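Local coordinates for serine-rich secreted cell wall anchored (LPXTG-motif ) protein (PDB 5NXK) that probably serves as a beta-solenoid adhesin at the bacterial cell surface, helping Lactobacillus reuteri attach in the gut of its host, at residues W189-V194 / K224-R229; V250-Q255 / F283-T288. One frame throughout, in Å; residues are numbered along the deposited sequence.

Interaction 1 (W189-V194 / K224-R229); sequences WLLTAV and KLDGGR
Trp189 and Lys224 are bridged partners on adjacent parallel strands, their side chains on one face of the sheet, both with CG anti to the backbone N. The lysine chain stays extended through CE and lays CD over the indole, 3.9 Å from Lys224 CD to the centroid of the Trp189 five-membered ring, a CH-pi contact. Two residues on, Asp226 leans back across the indole edge: with CG anti to the carbonyl carbon (chi1 -80°), its OD2 receives the Trp189 NE1 hydrogen at 2.9 Å. OD2 offers its anti lone pair close to the ring plane, although carboxylate and ring are turned 61° apart. The bond fixes the rotation of the indole, with Lys224 against one face. Leu191 CG rests against Asp226 CB at 3.8 Å. On the other face Leu190 CD1 meets Leu225 CD2 at 3.9 Å.

Backbone bonds Leu190 N to Lys224 O, Asp226 N to Leu190 O and Thr192 N to Asp226 O join the segments. Past the last, Thr192 OG1, in the crowded position between N and carbonyl carbon (chi1 71°), accepts a hydrogen bond from Gly228 N at 2.8 Å, tying the departing loops together.

Leu190 points into the solenoid against Val203 of strand 200-205. On the opposite face, Tyr164 meets the Trp189 ring edge-to-face and His152 packs on it, while strand 248-252 continues the sheet beyond Lys224 and Leu225.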
loop_
_atom_site.group_PDB
_atom_site.type_symbol
_atom_site.label_atom_id
_atom_site.label_comp_id
_atom_site.label_asym_id
_atom_site.label_seq_id
_atom_site.Cartn_x
_atom_site.Cartn_y
_atom_site.Cartn_z
ATOM N N TRP A 189 3.377 5.561 0.808
ATOM C CA TRP A 189 3.052 6.894 1.272
ATOM C C TRP A 189 1.753 6.825 2.057
ATOM O O TRP A 189 0.694 6.572 1.490
ATOM C CB TRP A 189 2.907 7.877 0.098
ATOM C CG TRP A 189 2.877 9.318 0.515
ATOM C CD1 TRP A 189 2.857 9.802 1.791
ATOM C CD2 TRP A 189 2.907 10.467 -0.347
ATOM N NE1 TRP A 189 2.861 11.171 1.777
ATOM C CE2 TRP A 189 2.896 11.605 0.480
ATOM C CE3 TRP A 189 2.937 10.640 -1.737
ATOM C CZ2 TRP A 189 2.913 12.904 -0.036
ATOM C CZ3 TRP A 189 2.960 11.929 -2.244
ATOM C CH2 TRP A 189 2.948 13.043 -1.399
ATOM N N LEU A 190 1.848 7.050 3.363
ATOM C CA LEU A 190 0.686 7.018 4.237
ATOM C C LEU A 190 0.472 8.431 4.748
ATOM O O LEU A 190 1.312 8.978 5.464
ATOM C CB LEU A 190 0.870 6.040 5.397
ATOM C CG LEU A 190 1.098 4.555 5.066
ATOM C CD1 LEU A 190 2.570 4.250 4.779
ATOM C CD2 LEU A 190 0.552 3.647 6.174
ATOM N N LEU A 191 -0.649 9.017 4.350
ATOM C CA LEU A 191 -0.954 10.412 4.642
ATOM C C LEU A 191 -2.374 10.526 5.200
ATOM O O LEU A 191 -3.283 9.845 4.726
ATOM C CB LEU A 191 -0.807 11.264 3.366
ATOM C CG LEU A 191 -1.063 12.779 3.405
ATOM C CD1 LEU A 191 -0.119 13.513 2.428
ATOM C CD2 LEU A 191 -2.541 13.113 3.091
ATOM N N THR A 192 -2.569 11.374 6.200
ATOM C CA THR A 192 -3.929 11.735 6.588
ATOM C C THR A 192 -4.103 13.229 6.377
ATOM O O THR A 192 -3.170 14.003 6.531
ATOM C CB THR A 192 -4.251 11.370 8.058
ATOM O OG1 THR A 192 -3.522 12.241 8.939
ATOM C CG2 THR A 192 -3.849 9.923 8.357
ATOM N N ALA A 193 -5.329 13.636 6.106
ATOM C CA ALA A 193 -5.644 15.034 5.876
ATOM C C ALA A 193 -6.613 15.441 6.971
ATOM O O ALA A 193 -7.119 14.588 7.692
ATOM C CB ALA A 193 -6.251 15.243 4.496
ATOM N N VAL A 194 -6.866 16.736 7.090
ATOM C CA VAL A 194 -7.639 17.279 8.199
ATOM C C VAL A 194 -8.941 16.544 8.496
ATOM O O VAL A 194 -9.207 16.254 9.657
ATOM C CB VAL A 194 -7.940 18.773 7.956
ATOM C CG1 VAL A 194 -8.952 19.297 8.967
ATOM C CG2 VAL A 194 -6.643 19.573 8.009
ATOM N N LYS A 224 6.999 7.090 3.517
ATOM C CA LYS A 224 6.725 8.454 3.898
ATOM C C LYS A 224 5.472 8.465 4.759
ATOM O O LYS A 224 4.405 8.015 4.332
ATOM C CB LYS A 224 6.567 9.365 2.672
ATOM C CG LYS A 224 6.525 10.823 3.077
ATOM C CD LYS A 224 6.322 11.800 1.931
ATOM C CE LYS A 224 6.445 13.220 2.480
ATOM N NZ LYS A 224 7.336 14.069 1.670
ATOM N N LEU A 225 5.622 8.967 5.978
ATOM C CA LEU A 225 4.554 8.945 6.971
ATOM C C LEU A 225 4.089 10.389 7.208
ATOM O O LEU A 225 4.888 11.240 7.611
ATOM C CB LEU A 225 5.052 8.301 8.275
ATOM C CG LEU A 225 5.509 6.830 8.216
ATOM C CD1 LEU A 225 6.154 6.392 9.539
ATOM C CD2 LEU A 225 4.374 5.878 7.821
ATOM N N ASP A 226 2.818 10.667 6.917
ATOM C CA ASP A 226 2.257 12.010 7.038
ATOM C C ASP A 226 0.930 11.988 7.810
ATOM O O ASP A 226 -0.052 12.602 7.385
ATOM C CB ASP A 226 2.057 12.633 5.649
ATOM C CG ASP A 226 3.349 13.204 5.066
ATOM O OD1 ASP A 226 4.111 13.865 5.813
ATOM O OD2 ASP A 226 3.620 12.965 3.868
ATOM N N GLY A 227 0.899 11.237 8.911
ATOM C CA GLY A 227 -0.220 11.235 9.846
ATOM C C GLY A 227 -0.354 12.549 10.604
ATOM O O GLY A 227 0.646 13.102 11.072
ATOM N N GLY A 228 -1.581 13.054 10.728
ATOM C CA GLY A 228 -1.806 14.306 11.435
ATOM C C GLY A 228 -1.547 14.261 12.935
ATOM O O GLY A 228 -1.191 15.281 13.522
ATOM N N ARG A 229 -1.741 13.107 13.568
ATOM C CA ARG A 229 -1.477 12.978 15.012
ATOM C C ARG A 229 -0.411 11.919 15.358
ATOM O O ARG A 229 0.313 12.080 16.333
ATOM C CB ARG A 229 -2.772 12.701 15.806
ATOM C CG ARG A 229 -3.455 11.348 15.591
ATOM C CD ARG A 229 -4.393 11.004 16.799
ATOM N NE ARG A 229 -3.653 10.340 17.886
ATOM C CZ ARG A 229 -3.458 10.846 19.106
ATOM N NH1 ARG A 229 -3.973 12.028 19.430
ATOM N NH2 ARG A 229 -2.750 10.162 20.010
#

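Interaction 2 (V250-Q255 / F283-T288); sequences VRIIPQ and FRVAGT
Arg284 O is gripped twice from strand 251-252: Ile252 N donates a nearly straight hydrogen bond of 2.8 Å to it along the C=O axis, and Arg251 CA adds a CA-H...O contact to the same Arg284 oxygen at 3.4 Å. This is the parallel pairing of successive coils of a beta-solenoid, the beta-helix of the pectate-lyase-like families, with bridged residues 33 positions apart in sequence. Arg284 N returns a bond to Val250 O, also close to straight. The next one, from Ala286 N to Ile252 O, lengthens to 3.2 Å with its donor above the carbonyl plane, as the two segments leave the sheet.

One face is apolar. Phe283, CG anti to the carbonyl carbon, lies alongside Val250 and turns its ring edge to it, CD1 reaching Val250 CB at 3.8 Å. Further along, Val285 CG2 sits beside both CB and CD1 of Ile252. Val289 and Asn291 of strand 289-295 pack on this face too.

The other face carries two arginines. Arg251 is held by salt bridges to Asp156 and Asp248, which probably temper the repulsion from Arg284, whose NE is 5.1 Å from Arg251 NH1. Ile253 is wedged against this pair: with CG1 anti to the carbonyl carbon and the chain extended, its CD1 lies 3.5 Å above the Arg251 guanidinium plane, towards the rim, and also touches Arg284 CG. Arg284 bends at chi2 (64°), bringing its guanidinium beside Ala286, whose CB lies over one face, off toward the rim. Ala286 CB also meets Ile253 CG1. Past the strands, the Pro254 ring approaches segment 283-288, its CD pressed to 3.1 Å from Ala286 O.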
loop_
_atom_site.group_PDB
_atom_site.type_symbol
_atom_site.label_atom_id
_atom_site.label_comp_id
_atom_site.label_asym_id
_atom_site.label_seq_id
_atom_site.Cartn_x
_atom_site.Cartn_y
_atom_site.Cartn_z
ATOM N N VAL A 250 12.864 6.110 5.880
ATOM C CA VAL A 250 11.595 6.537 6.478
ATOM C C VAL A 250 11.621 8.039 6.666
ATOM O O VAL A 250 12.558 8.594 7.252
ATOM C CB VAL A 250 11.295 5.867 7.840
ATOM C CG1 VAL A 250 9.917 6.332 8.369
ATOM C CG2 VAL A 250 11.346 4.350 7.715
ATOM N N ARG A 251 10.589 8.700 6.160
ATOM C CA ARG A 251 10.520 10.145 6.248
ATOM C C ARG A 251 9.296 10.609 7.026
ATOM O O ARG A 251 8.175 10.287 6.667
ATOM C CB ARG A 251 10.494 10.736 4.851
ATOM C CG ARG A 251 10.332 12.240 4.766
ATOM C CD ARG A 251 11.246 12.644 3.628
ATOM N NE ARG A 251 11.090 14.004 3.174
ATOM C CZ ARG A 251 12.081 14.732 2.676
ATOM N NH1 ARG A 251 13.317 14.236 2.598
ATOM N NH2 ARG A 251 11.836 15.968 2.272
ATOM N N ILE A 252 9.530 11.356 8.102
ATOM C CA ILE A 252 8.448 11.956 8.864
ATOM C C ILE A 252 8.667 13.458 8.948
ATOM O O ILE A 252 9.318 13.955 9.865
ATOM C CB ILE A 252 8.345 11.373 10.265
ATOM C CG1 ILE A 252 8.415 9.839 10.198
ATOM C CG2 ILE A 252 7.033 11.843 10.934
ATOM C CD1 ILE A 252 8.385 9.164 11.541
ATOM N N ILE A 253 8.116 14.164 7.971
ATOM C CA ILE A 253 8.220 15.614 7.883
ATOM C C ILE A 253 6.833 16.158 7.546
ATOM O O ILE A 253 6.239 15.749 6.547
ATOM C CB ILE A 253 9.255 16.051 6.802
ATOM C CG1 ILE A 253 10.676 15.620 7.205
ATOM C CG2 ILE A 253 9.221 17.559 6.602
ATOM C CD1 ILE A 253 11.759 15.979 6.145
ATOM N N PRO A 254 6.293 17.046 8.395
ATOM C CA PRO A 254 4.923 17.527 8.154
ATOM C C PRO A 254 4.770 18.216 6.792
ATOM O O PRO A 254 5.691 18.900 6.337
ATOM C CB PRO A 254 4.683 18.511 9.301
ATOM C CG PRO A 254 5.635 18.052 10.408
ATOM C CD PRO A 254 6.853 17.538 9.670
ATOM N N GLN A 255 3.629 17.997 6.143
ATOM C CA GLN A 255 3.342 18.564 4.825
ATOM C C GLN A 255 3.149 20.083 4.871
ATOM O O GLN A 255 3.346 20.773 3.867
ATOM C CB GLN A 255 2.093 17.900 4.234
ATOM C CG GLN A 255 2.344 16.489 3.736
ATOM C CD GLN A 255 3.000 16.465 2.364
ATOM O OE1 GLN A 255 4.232 16.454 2.255
ATOM N NE2 GLN A 255 2.182 16.414 1.307
ATOM N N PHE A 283 16.526 7.348 8.831
ATOM C CA PHE A 283 15.286 7.797 9.473
ATOM C C PHE A 283 15.339 9.325 9.466
ATOM O O PHE A 283 16.149 9.928 10.171
ATOM C CB PHE A 283 15.148 7.264 10.915
ATOM C CG PHE A 283 15.018 5.759 11.020
ATOM C CD1 PHE A 283 14.232 5.038 10.131
ATOM C CD2 PHE A 283 15.668 5.068 12.038
ATOM C CE1 PHE A 283 14.106 3.659 10.258
ATOM C CE2 PHE A 283 15.541 3.691 12.168
ATOM C CZ PHE A 283 14.768 2.986 11.284
ATOM N N ARG A 284 14.509 9.946 8.642
ATOM C CA ARG A 284 14.547 11.393 8.483
ATOM C C ARG A 284 13.342 11.997 9.165
ATOM O O ARG A 284 12.214 11.811 8.703
ATOM C CB ARG A 284 14.545 11.788 7.006
ATOM C CG ARG A 284 14.494 13.298 6.736
ATOM C CD ARG A 284 15.729 14.034 7.250
ATOM N NE ARG A 284 15.653 15.473 6.979
ATOM C CZ ARG A 284 16.131 16.431 7.771
ATOM N NH1 ARG A 284 16.764 16.127 8.902
ATOM N NH2 ARG A 284 15.997 17.703 7.415
ATOM N N VAL A 285 13.570 12.693 10.270
ATOM C CA VAL A 285 12.469 13.318 10.993
ATOM C C VAL A 285 12.787 14.788 11.229
ATOM O O VAL A 285 13.837 15.112 11.772
ATOM C CB VAL A 285 12.187 12.620 12.332
ATOM C CG1 VAL A 285 10.977 13.262 13.007
ATOM C CG2 VAL A 285 11.940 11.123 12.114
ATOM N N ALA A 286 11.900 15.682 10.809
ATOM C CA ALA A 286 12.183 17.109 10.951
ATOM C C ALA A 286 10.880 17.887 11.076
ATOM O O ALA A 286 9.817 17.386 10.708
ATOM C CB ALA A 286 13.011 17.617 9.757
ATOM N N GLY A 287 10.956 19.100 11.621
ATOM C CA GLY A 287 9.763 19.901 11.840
ATOM C C GLY A 287 9.129 19.585 13.186
ATOM O O GLY A 287 9.757 18.959 14.044
ATOM N N THR A 288 7.876 19.999 13.373
ATOM C CA THR A 288 7.215 19.832 14.663
ATOM C C THR A 288 6.616 18.441 14.830
ATOM O O THR A 288 5.391 18.265 14.844
ATOM C CB THR A 288 6.124 20.896 14.877
ATOM O OG1 THR A 288 5.321 20.994 13.696
ATOM C CG2 THR A 288 6.764 22.241 15.133
#

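Interactions 1 and 2 lie in one parallel sheet, their centres 11 Å apart, and follow each other along the solenoid axis: strands 186-191, 221-226, 248-252 and 283-285 each belong to a successive coil. The inner two strands join them, with a probable hydrogen bond of 3.0 Å between Leu225 N and Arg251 O. After its strand, the 250-255 segment turns back over interaction 1. Gln255 CG lies 3.7 Å from Asp226 CG, and Gln255 NE2, bonded to Arg153 O, comes 3.8 Å from Trp189 CZ2. Asp226 OD1 stands only 2.9 Å from Ile253 O, which might favour a protonated carboxylate, though the Trp189 NE1 bond to OD2 would oppose this.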